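Local atomic coordinates of hypothetical sugar kinase (Cytophaga hutchinsonii, PDB entry 3R8E), a protein that is a putative sugar kinase of the ROK family, probably transferring a phosphate group from a nucleotide such as ATP to a sugar. Residues K123-A128 / G164-G169; A131-Y136 / A314-E319; A284-E287 / Y293-D296. All blocks are in the same frame, centred on the assembly; numbering follows the deposited sequence.

Contact 1. Residues K123-A128 / G164-G169; sequences KIENDA and GKLFIG
The carboxylate of Glu125 is the flat group that meets the other segment: Leu166 CD2 stands above its plane, 3.7 Å from CD and 3.6 Å from OE1. Ile168 CG2 adds a looser touch, 4.1 Å from Glu125 OE1. The Phe167 ring, by contrast, points away from this contact; one face carries the backbone N of Gly169, 3.6 Å above the plane and offset toward the rim, and Phe167 packs on Val258 of the second subunit. Glu125 and Leu166 approach from opposite directions. In Glu125, CG lies anti to the backbone N (chi1 -173°) and the chain bends at chi2, which turns the carboxylate back toward its own strand. There OE2 accepts from Asn126 N at 2.8 Å, a fairly straight bond (162°) that arrives on the anti side, tilted out of the carboxylate plane. OE1 makes a salt bridge with Arg92. Thus each oxygen has a partner, which would hold the buried group against rotation. With a leucine here, Arg92 and Asn126 N would probably lose their shared acceptor group, leaving the arginine without this counter-charge. Asn126 itself N-caps helix 127-138, its OD1 taking a weak bond from Ala128 N. The Glu-Asn-Asp run is characteristic of ROK kinases and, as in relatives, probably lies near the sugar site. The contact joins the end of strand 121-126 to strand 165-166 of another sheet. Its chemistry is one-sided: polar bonds fix the carboxylate, while the leucine and isoleucine supply an apolar wall that would probably strengthen its pairing with Arg92.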
ATOM      1  N   LYS A 123     -23.423  -6.159  12.199  1.00 30.91           N
ATOM      2  CA  LYS A 123     -22.036  -5.927  11.785  1.00 28.02           C
ATOM      3  C   LYS A 123     -21.963  -4.851  10.697  1.00 28.81           C
ATOM      4  O   LYS A 123     -22.861  -4.752   9.861  1.00 27.74           O
ATOM      5  CB  LYS A 123     -21.370  -7.228  11.323  1.00 29.93           C
ATOM      6  CG  LYS A 123     -20.755  -8.020  12.469  1.00 44.77           C
ATOM      7  CD  LYS A 123     -20.444  -9.446  12.079  1.00 57.87           C
ATOM      8  CE  LYS A 123     -19.768 -10.208  13.194  1.00 73.91           C
ATOM      9  NZ  LYS A 123     -19.561 -11.638  12.840  1.00 84.39           N
ATOM     10  N   ILE A 124     -20.913  -4.001  10.747  1.00 23.43           N
ATOM     11  CA  ILE A 124     -20.711  -2.914   9.784  1.00 21.73           C
ATOM     12  C   ILE A 124     -19.281  -2.969   9.216  1.00 22.78           C
ATOM     13  O   ILE A 124     -18.371  -3.496   9.854  1.00 21.41           O
ATOM     14  CB  ILE A 124     -21.053  -1.495  10.327  1.00 25.23           C
ATOM     15  CG1 ILE A 124     -20.017  -0.991  11.352  1.00 25.75           C
ATOM     16  CG2 ILE A 124     -22.509  -1.402  10.844  1.00 26.09           C
ATOM     17  CD1 ILE A 124     -20.043   0.425  11.619  1.00 30.15           C
ATOM     18  N   GLU A 125     -19.111  -2.425   8.007  1.00 18.98           N
ATOM     19  CA  GLU A 125     -17.845  -2.398   7.277  1.00 17.26           C
ATOM     20  C   GLU A 125     -17.916  -1.356   6.166  1.00 20.42           C
ATOM     21  O   GLU A 125     -19.002  -0.896   5.815  1.00 19.47           O
ATOM     22  CB  GLU A 125     -17.541  -3.812   6.701  1.00 17.89           C
ATOM     23  CG  GLU A 125     -16.183  -4.031   6.040  1.00 22.04           C
ATOM     24  CD  GLU A 125     -15.006  -3.542   6.860  1.00 28.07           C
ATOM     25  OE1 GLU A 125     -14.609  -4.256   7.808  1.00 25.26           O
ATOM     26  OE2 GLU A 125     -14.555  -2.400   6.624  1.00 23.21           O
ATOM     27  N   ASN A 126     -16.748  -0.958   5.624  1.00 16.70           N
ATOM     28  CA  ASN A 126     -16.689  -0.066   4.473  1.00 16.94           C
ATOM     29  C   ASN A 126     -17.254  -0.827   3.255  1.00 19.28           C
ATOM     30  O   ASN A 126     -16.982  -2.023   3.093  1.00 16.64           O
ATOM     31  CB  ASN A 126     -15.255   0.408   4.230  1.00 17.42           C
ATOM     32  CG  ASN A 126     -15.056   1.052   2.886  1.00 29.45           C
ATOM     33  OD1 ASN A 126     -14.673   0.394   1.921  1.00 19.72           O
ATOM     34  ND2 ASN A 126     -15.395   2.327   2.772  1.00 23.93           N
ATOM     35  N   ASP A 127     -18.052  -0.143   2.415  1.00 17.73           N
ATOM     36  CA  ASP A 127     -18.721  -0.771   1.269  1.00 17.40           C
ATOM     37  C   ASP A 127     -17.766  -1.341   0.204  1.00 20.21           C
ATOM     38  O   ASP A 127     -18.072  -2.394  -0.352  1.00 19.42           O
ATOM     39  CB  ASP A 127     -19.720   0.185   0.606  1.00 20.20           C
ATOM     40  CG  ASP A 127     -19.169   1.480   0.030  1.00 27.50           C
ATOM     41  OD1 ASP A 127     -17.986   1.795   0.285  1.00 24.74           O
ATOM     42  OD2 ASP A 127     -19.931   2.193  -0.652  1.00 30.61           O
ATOM     43  N   ALA A 128     -16.630  -0.670  -0.081  1.00 17.21           N
ATOM     44  CA  ALA A 128     -15.668  -1.171  -1.073  1.00 17.55           C
ATOM     45  C   ALA A 128     -14.980  -2.444  -0.566  1.00 19.88           C
ATOM     46  O   ALA A 128     -14.668  -3.335  -1.360  1.00 19.51           O
ATOM     47  CB  ALA A 128     -14.639  -0.103  -1.403  1.00 18.41           C
ATOM     48  N   GLY A 164      -6.833 -14.876   2.839  1.00 19.84           N
ATOM     49  CA  GLY A 164      -8.214 -15.207   3.175  1.00 19.95           C
ATOM     50  C   GLY A 164      -8.872 -14.362   4.244  1.00 23.15           C
ATOM     51  O   GLY A 164      -9.941 -14.731   4.742  1.00 22.34           O
ATOM     52  N   LYS A 165      -8.259 -13.211   4.587  1.00 19.01           N
ATOM     53  CA  LYS A 165      -8.789 -12.280   5.586  1.00 18.91           C
ATOM     54  C   LYS A 165      -8.929 -10.904   4.970  1.00 20.23           C
ATOM     55  O   LYS A 165      -8.048 -10.485   4.216  1.00 18.98           O
ATOM     56  CB  LYS A 165      -7.877 -12.211   6.829  1.00 22.21           C
ATOM     57  CG  LYS A 165      -7.677 -13.537   7.574  1.00 39.96           C
ATOM     58  CD  LYS A 165      -8.821 -13.865   8.530  1.00 54.72           C
ATOM     59  CE  LYS A 165      -8.616 -15.204   9.197  1.00 68.15           C
ATOM     60  NZ  LYS A 165      -9.744 -15.545  10.104  1.00 77.99           N
ATOM     61  N   LEU A 166     -10.017 -10.194   5.297  1.00 17.24           N
ATOM     62  CA  LEU A 166     -10.227  -8.844   4.787  1.00 16.82           C
ATOM     63  C   LEU A 166      -9.147  -7.907   5.339  1.00 19.25           C
ATOM     64  O   LEU A 166      -8.932  -7.867   6.555  1.00 18.72           O
ATOM     65  CB  LEU A 166     -11.637  -8.337   5.155  1.00 17.47           C
ATOM     66  CG  LEU A 166     -12.047  -6.961   4.611  1.00 22.11           C
ATOM     67  CD1 LEU A 166     -12.200  -6.981   3.077  1.00 21.39           C
ATOM     68  CD2 LEU A 166     -13.350  -6.498   5.256  1.00 26.16           C
ATOM     69  N   PHE A 167      -8.444  -7.199   4.438  1.00 15.10           N
ATOM     70  CA  PHE A 167      -7.414  -6.235   4.818  1.00 13.80           C
ATOM     71  C   PHE A 167      -8.094  -4.931   5.208  1.00 17.19           C
ATOM     72  O   PHE A 167      -8.805  -4.336   4.398  1.00 17.23           O
ATOM     73  CB  PHE A 167      -6.410  -6.017   3.668  1.00 14.55           C
ATOM     74  CG  PHE A 167      -5.351  -4.986   4.006  1.00 14.92           C
ATOM     75  CD1 PHE A 167      -4.236  -5.332   4.760  1.00 17.38           C
ATOM     76  CD2 PHE A 167      -5.495  -3.662   3.607  1.00 16.66           C
ATOM     77  CE1 PHE A 167      -3.269  -4.375   5.089  1.00 18.56           C
ATOM     78  CE2 PHE A 167      -4.531  -2.704   3.940  1.00 18.97           C
ATOM     79  CZ  PHE A 167      -3.423  -3.071   4.668  1.00 17.31           C
ATOM     80  N   ILE A 168      -7.871  -4.477   6.439  1.00 15.36           N
ATOM     81  CA  ILE A 168      -8.530  -3.254   6.900  1.00 15.24           C
ATOM     82  C   ILE A 168      -7.531  -2.108   7.124  1.00 19.74           C
ATOM     83  O   ILE A 168      -7.953  -0.963   7.251  1.00 20.81           O
ATOM     84  CB  ILE A 168      -9.406  -3.513   8.161  1.00 18.59           C
ATOM     85  CG1 ILE A 168      -8.567  -3.971   9.376  1.00 19.04           C
ATOM     86  CG2 ILE A 168     -10.565  -4.496   7.843  1.00 19.04           C
ATOM     87  CD1 ILE A 168      -9.283  -3.865  10.735  1.00 24.41           C
ATOM     88  N   GLY A 169      -6.241  -2.409   7.143  1.00 16.34           N
ATOM     89  CA  GLY A 169      -5.216  -1.393   7.365  1.00 15.92           C
ATOM     90  C   GLY A 169      -4.924  -1.203   8.838  1.00 17.86           C
ATOM     91  O   GLY A 169      -5.651  -1.709   9.688  1.00 17.34           O
TER

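Contact 2. Residues A131-Y136 / A314-E319; sequences AALGEY and AGLIME
Two helices of the actin-like (ribonuclease H-like) kinase fold meet here: helix 127-138, which follows the last strand of the first sheet, and helix 308-318, the last helix of the chain, which packs back on strand 21-25 through Ala314, Ile317 and selenomethionine Met318. The contact is buried, small and wholly apolar. Leu133 carries it from one side, reaching out to the turn formed by Gly315 and Leu316. Its CG sits opposite the backbone N across the CA-CB bond (chi1 -167°), a setting that directs the CD2 branch at the facing helix. Because Gly315 has no side chain on the surface turned to Leu133, that methyl can settle on bare backbone, with Leu133 CD2 4.0 Å from Gly315 C and equally far from Leu316 N. Leu316 starts off to the flank, but its CD2 branch swings in, and the two leucines cross obliquely. Elsewhere on helix 127-138, Ala131 and Glu135 lie on Leu149 of strand 147-152, while Glu135 OE2 accepts from Leu304 N and Tyr136 OH is bonded to Gln145. Cys130, about one turn before Leu133, also packs on Leu316, extending the apolar seam along helix 127-138. The pairing of side chain with side chain in this seam comes down to one methyl on each: Leu133 CD2 and Leu316 CD2, 3.8 Å apart.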
ATOM      1  N   ALA A 131     -17.513  -5.274  -0.942  1.00 14.32           N
ATOM      2  CA  ALA A 131     -17.525  -5.777  -2.325  1.00 14.88           C
ATOM      3  C   ALA A 131     -16.433  -6.841  -2.535  1.00 18.00           C
ATOM      4  O   ALA A 131     -16.717  -7.866  -3.146  1.00 17.70           O
ATOM      5  CB  ALA A 131     -17.358  -4.633  -3.309  1.00 15.72           C
ATOM      6  N   ALA A 132     -15.218  -6.634  -1.974  1.00 14.54           N
ATOM      7  CA  ALA A 132     -14.147  -7.641  -2.060  1.00 13.77           C
ATOM      8  C   ALA A 132     -14.571  -8.917  -1.332  1.00 17.67           C
ATOM      9  O   ALA A 132     -14.396 -10.011  -1.865  1.00 15.89           O
ATOM     10  CB  ALA A 132     -12.856  -7.107  -1.465  1.00 13.73           C
ATOM     11  N   LEU A 133     -15.177  -8.771  -0.127  1.00 15.69           N
ATOM     12  CA  LEU A 133     -15.655  -9.918   0.651  1.00 16.49           C
ATOM     13  C   LEU A 133     -16.776 -10.664  -0.107  1.00 19.27           C
ATOM     14  O   LEU A 133     -16.835 -11.895  -0.054  1.00 18.77           O
ATOM     15  CB  LEU A 133     -16.124  -9.460   2.042  1.00 16.81           C
ATOM     16  CG  LEU A 133     -16.368 -10.556   3.084  1.00 22.91           C
ATOM     17  CD1 LEU A 133     -15.072 -11.292   3.453  1.00 23.04           C
ATOM     18  CD2 LEU A 133     -17.004  -9.981   4.328  1.00 25.09           C
ATOM     19  N   GLY A 134     -17.607  -9.921  -0.847  1.00 16.60           N
ATOM     20  CA  GLY A 134     -18.674 -10.489  -1.671  1.00 16.84           C
ATOM     21  C   GLY A 134     -18.108 -11.375  -2.767  1.00 20.32           C
ATOM     22  O   GLY A 134     -18.578 -12.499  -2.975  1.00 20.44           O
ATOM     23  N   GLU A 135     -17.061 -10.877  -3.447  1.00 16.82           N
ATOM     24  CA  GLU A 135     -16.359 -11.606  -4.505  1.00 15.71           C
ATOM     25  C   GLU A 135     -15.677 -12.836  -3.925  1.00 19.25           C
ATOM     26  O   GLU A 135     -15.719 -13.896  -4.536  1.00 19.54           O
ATOM     27  CB  GLU A 135     -15.340 -10.695  -5.209  1.00 16.02           C
ATOM     28  CG  GLU A 135     -15.959  -9.771  -6.252  1.00 18.55           C
ATOM     29  CD  GLU A 135     -16.527 -10.405  -7.514  1.00 24.80           C
ATOM     30  OE1 GLU A 135     -16.212 -11.581  -7.804  1.00 18.74           O
ATOM     31  OE2 GLU A 135     -17.264  -9.700  -8.237  1.00 22.06           O
ATOM     32  N   TYR A 136     -15.104 -12.706  -2.715  1.00 15.30           N
ATOM     33  CA  TYR A 136     -14.420 -13.792  -2.021  1.00 15.30           C
ATOM     34  C   TYR A 136     -15.380 -14.943  -1.684  1.00 19.37           C
ATOM     35  O   TYR A 136     -14.994 -16.103  -1.806  1.00 20.09           O
ATOM     36  CB  TYR A 136     -13.756 -13.255  -0.736  1.00 15.86           C
ATOM     37  CG  TYR A 136     -13.062 -14.319   0.091  1.00 16.41           C
ATOM     38  CD1 TYR A 136     -11.809 -14.803  -0.271  1.00 17.92           C
ATOM     39  CD2 TYR A 136     -13.662 -14.845   1.233  1.00 18.35           C
ATOM     40  CE1 TYR A 136     -11.160 -15.772   0.494  1.00 18.93           C
ATOM     41  CE2 TYR A 136     -13.031 -15.827   1.995  1.00 19.99           C
ATOM     42  CZ  TYR A 136     -11.782 -16.293   1.617  1.00 26.00           C
ATOM     43  OH  TYR A 136     -11.149 -17.257   2.367  1.00 25.01           O
ATOM     44  N   ALA A 314     -23.781  -8.853   3.814  1.00 20.13           N
ATOM     45  CA  ALA A 314     -24.384 -10.039   4.423  1.00 20.95           C
ATOM     46  C   ALA A 314     -23.289 -11.026   4.868  1.00 25.39           C
ATOM     47  O   ALA A 314     -23.418 -11.645   5.923  1.00 25.68           O
ATOM     48  CB  ALA A 314     -25.324 -10.712   3.439  1.00 22.31           C
ATOM     49  N   GLY A 315     -22.207 -11.106   4.082  1.00 22.56           N
ATOM     50  CA  GLY A 315     -21.046 -11.957   4.328  1.00 22.39           C
ATOM     51  C   GLY A 315     -20.364 -11.712   5.661  1.00 28.04           C
ATOM     52  O   GLY A 315     -19.757 -12.632   6.215  1.00 28.75           O
ATOM     53  N   LEU A 316     -20.486 -10.476   6.202  1.00 24.79           N
ATOM     54  CA  LEU A 316     -19.933 -10.089   7.511  1.00 25.16           C
ATOM     55  C   LEU A 316     -20.522 -10.954   8.626  1.00 33.78           C
ATOM     56  O   LEU A 316     -19.790 -11.377   9.520  1.00 34.58           O
ATOM     57  CB  LEU A 316     -20.207  -8.603   7.834  1.00 24.44           C
ATOM     58  CG  LEU A 316     -19.663  -7.528   6.890  1.00 26.84           C
ATOM     59  CD1 LEU A 316     -20.282  -6.173   7.209  1.00 26.43           C
ATOM     60  CD2 LEU A 316     -18.144  -7.446   6.950  1.00 27.26           C
ATOM     61  N   ILE A 317     -21.844 -11.223   8.549  1.00 32.49           N
ATOM     62  CA  ILE A 317     -22.613 -12.014   9.520  1.00 34.64           C
ATOM     63  C   ILE A 317     -22.232 -13.505   9.424  1.00 42.31           C
ATOM     64  O   ILE A 317     -22.195 -14.185  10.450  1.00 43.18           O
ATOM     65  CB  ILE A 317     -24.140 -11.772   9.313  1.00 38.27           C
ATOM     66  CG1 ILE A 317     -24.518 -10.260   9.421  1.00 38.14           C
ATOM     67  CG2 ILE A 317     -25.020 -12.658  10.220  1.00 40.48           C
ATOM     68  CD1 ILE A 317     -24.345  -9.562  10.830  1.00 42.78           C
HETATM   69  N   MSE A 318     -21.926 -13.992   8.205  1.00 40.79           N
HETATM   70  CA  MSE A 318     -21.516 -15.375   7.923  1.00 42.31           C
HETATM   71  C   MSE A 318     -20.192 -15.748   8.616  1.00 47.79           C
HETATM   72  O   MSE A 318     -20.026 -16.901   9.016  1.00 48.59           O
HETATM   73  CB  MSE A 318     -21.361 -15.587   6.411  1.00 44.17           C
HETATM   74  CG  MSE A 318     -22.677 -15.728   5.666  1.00 52.44           C
HETATM   75 SE   MSE A 318     -22.452 -15.522   3.730  0.75 60.32          SE
HETATM   76  CE  MSE A 318     -21.179 -16.994   3.373  1.00 56.93           C
ATOM     77  N   GLU A 319     -19.256 -14.780   8.736  1.00 44.19           N
ATOM     78  CA  GLU A 319     -17.942 -14.962   9.361  1.00 77.24           C
ATOM     79  C   GLU A 319     -18.061 -15.184  10.873  1.00109.92           C
ATOM     80  O   GLU A 319     -18.905 -14.578  11.531  1.00 73.01           O
ATOM     81  CB  GLU A 319     -17.041 -13.751   9.079  1.00 77.43           C
TER

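Contact 3. Residues A284-E287 / Y293-D296; sequences AMLE and YTDD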
ATOM      1  N   ALA A 284       1.729  -1.636 -18.632  1.00 23.28           N
ATOM      2  CA  ALA A 284       2.282  -0.756 -17.597  1.00 22.82           C
ATOM      3  C   ALA A 284       2.863  -1.570 -16.437  1.00 23.85           C
ATOM      4  O   ALA A 284       3.944  -1.253 -15.957  1.00 22.87           O
ATOM      5  CB  ALA A 284       1.213   0.203 -17.085  1.00 23.46           C
HETATM    6  N   MSE A 285       2.178  -2.657 -16.039  1.00 19.11           N
HETATM    7  CA  MSE A 285       2.613  -3.534 -14.951  1.00 17.61           C
HETATM    8  C   MSE A 285       3.883  -4.299 -15.341  1.00 21.82           C
HETATM    9  O   MSE A 285       4.803  -4.394 -14.537  1.00 20.86           O
HETATM   10  CB  MSE A 285       1.487  -4.493 -14.554  1.00 18.53           C
HETATM   11  CG  MSE A 285       0.277  -3.762 -13.973  1.00 23.80           C
HETATM   12 SE   MSE A 285      -1.007  -4.980 -13.186  0.75 29.71          SE
HETATM   13  CE  MSE A 285      -0.056  -5.207 -11.498  1.00 25.86           C
ATOM     14  N   LEU A 286       3.960  -4.795 -16.584  1.00 20.87           N
ATOM     15  CA  LEU A 286       5.147  -5.509 -17.051  1.00 22.08           C
ATOM     16  C   LEU A 286       6.340  -4.561 -17.203  1.00 26.77           C
ATOM     17  O   LEU A 286       7.464  -4.977 -16.953  1.00 27.19           O
ATOM     18  CB  LEU A 286       4.873  -6.225 -18.379  1.00 23.00           C
ATOM     19  CG  LEU A 286       3.884  -7.398 -18.366  1.00 27.74           C
ATOM     20  CD1 LEU A 286       3.473  -7.762 -19.789  1.00 29.06           C
ATOM     21  CD2 LEU A 286       4.480  -8.621 -17.680  1.00 30.36           C
ATOM     22  N   GLU A 287       6.094  -3.292 -17.597  1.00 23.67           N
ATOM     23  CA  GLU A 287       7.142  -2.281 -17.776  1.00 24.17           C
ATOM     24  C   GLU A 287       7.818  -1.884 -16.463  1.00 26.95           C
ATOM     25  O   GLU A 287       9.028  -1.655 -16.454  1.00 26.29           O
ATOM     26  CB  GLU A 287       6.568  -1.010 -18.418  1.00 26.00           C
ATOM     27  CG  GLU A 287       6.496  -1.045 -19.938  1.00 39.14           C
ATOM     28  CD  GLU A 287       5.782   0.114 -20.615  1.00 59.93           C
ATOM     29  OE1 GLU A 287       5.460   1.114 -19.931  1.00 52.95           O
ATOM     30  OE2 GLU A 287       5.554   0.023 -21.842  1.00 52.35           O
ATOM     31  N   TYR A 293       6.665 -10.490  -9.472  1.00 16.26           N
ATOM     32  CA  TYR A 293       5.230 -10.185  -9.386  1.00 15.31           C
ATOM     33  C   TYR A 293       4.426 -10.615 -10.598  1.00 19.41           C
ATOM     34  O   TYR A 293       3.267 -10.987 -10.438  1.00 19.67           O
ATOM     35  CB  TYR A 293       5.000  -8.679  -9.240  1.00 15.63           C
ATOM     36  CG  TYR A 293       5.751  -8.026  -8.109  1.00 15.80           C
ATOM     37  CD1 TYR A 293       5.214  -7.980  -6.826  1.00 16.99           C
ATOM     38  CD2 TYR A 293       6.966  -7.393  -8.330  1.00 16.49           C
ATOM     39  CE1 TYR A 293       5.873  -7.321  -5.788  1.00 17.39           C
ATOM     40  CE2 TYR A 293       7.647  -6.750  -7.298  1.00 17.46           C
ATOM     41  CZ  TYR A 293       7.096  -6.712  -6.027  1.00 20.75           C
ATOM     42  OH  TYR A 293       7.771  -6.073  -5.016  1.00 20.75           O
ATOM     43  N   THR A 294       4.990 -10.460 -11.811  1.00 16.22           N
ATOM     44  CA  THR A 294       4.225 -10.645 -13.043  1.00 16.61           C
ATOM     45  C   THR A 294       4.131 -12.095 -13.549  1.00 22.11           C
ATOM     46  O   THR A 294       3.182 -12.392 -14.277  1.00 22.56           O
ATOM     47  CB  THR A 294       4.778  -9.737 -14.144  1.00 21.61           C
ATOM     48  OG1 THR A 294       6.101 -10.133 -14.474  1.00 23.10           O
ATOM     49  CG2 THR A 294       4.764  -8.253 -13.751  1.00 19.04           C
ATOM     50  N   ASP A 295       5.078 -12.989 -13.198  1.00 19.95           N
ATOM     51  CA  ASP A 295       5.062 -14.366 -13.721  1.00 20.80           C
ATOM     52  C   ASP A 295       3.753 -15.119 -13.444  1.00 25.87           C
ATOM     53  O   ASP A 295       3.243 -15.773 -14.361  1.00 26.71           O
ATOM     54  CB  ASP A 295       6.251 -15.187 -13.207  1.00 23.31           C
ATOM     55  CG  ASP A 295       7.512 -15.053 -14.045  1.00 35.84           C
ATOM     56  OD1 ASP A 295       7.498 -14.272 -15.031  1.00 36.88           O
ATOM     57  OD2 ASP A 295       8.506 -15.736 -13.727  1.00 44.00           O
ATOM     58  N   ASP A 296       3.198 -15.021 -12.220  1.00 21.65           N
ATOM     59  CA  ASP A 296       1.947 -15.718 -11.913  1.00 21.22           C
ATOM     60  C   ASP A 296       0.803 -14.730 -11.631  1.00 23.51           C
ATOM     61  O   ASP A 296      -0.138 -15.063 -10.907  1.00 23.28           O
ATOM     62  CB  ASP A 296       2.126 -16.723 -10.751  1.00 23.60           C
ATOM     63  CG  ASP A 296       2.664 -16.193  -9.429  1.00 34.28           C
ATOM     64  OD1 ASP A 296       2.958 -14.980  -9.343  1.00 33.31           O
ATOM     65  OD2 ASP A 296       2.811 -17.001  -8.485  1.00 41.92           O
TER
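Thr294 faces Leu286 and Met285 across a tight helix-to-helix connection, in which the end of helix 274-288 is followed almost at once by the short helix 291-294. Tyr293, the residue before Thr294, turns to helix 235-259, packing on Val256, and also touches Glu176 of the second subunit; its carbonyl O accepts from Asn262 ND2. Thr294 then makes the contact. The CA atoms of Leu286 and Thr294 are 6.6 Å apart, and Leu286 CD2 lies 3.7 Å from Thr294 CB and 3.9 Å from OG1. With OG1 flanked by the backbone N and carbonyl carbon (chi1 65°), the methyl CG2 is left to face helix 274-288, where it sits 3.9 Å from Met285 O and 4.0 Å from Leu286 CD2. The side chain of Met285, a selenomethionine, instead packs on Leu252 and Val256. Beyond the exposed Asp295, Asp296 bonds through OD1 to Asn262 and forms a salt bridge with Arg171 of the second subunit. The contact itself is therefore van der Waals packing of a threonine against a leucine and a backbone carbonyl, while hydrogen bonds to Asn262 hold the segment within its own subunit and the Asp296 salt bridge links it to the second.

Contacts 1 and 2 adjoin, their centres about 9 Å apart, and both involve helix 127-138: segment 123-128 runs into its start, though its touching residue Glu125 is on the strand before, and contact 2 touches through Leu133 in the middle. Glu125 CB packs on Leu316 CD1 at 3.7 Å, so that strand also meets the C-terminal helix. Contact 2 is the buried, purely apolar member, whereas contact 1 sets a charged group with polar partners against aliphatic side chains. Contact 3 stands apart, with nearest atoms about 15 Å from contact 1 and 16 Å from contact 2, and lies partly at the surface. Contacts 1 and 3 reach the second subunit; contact 2 does not.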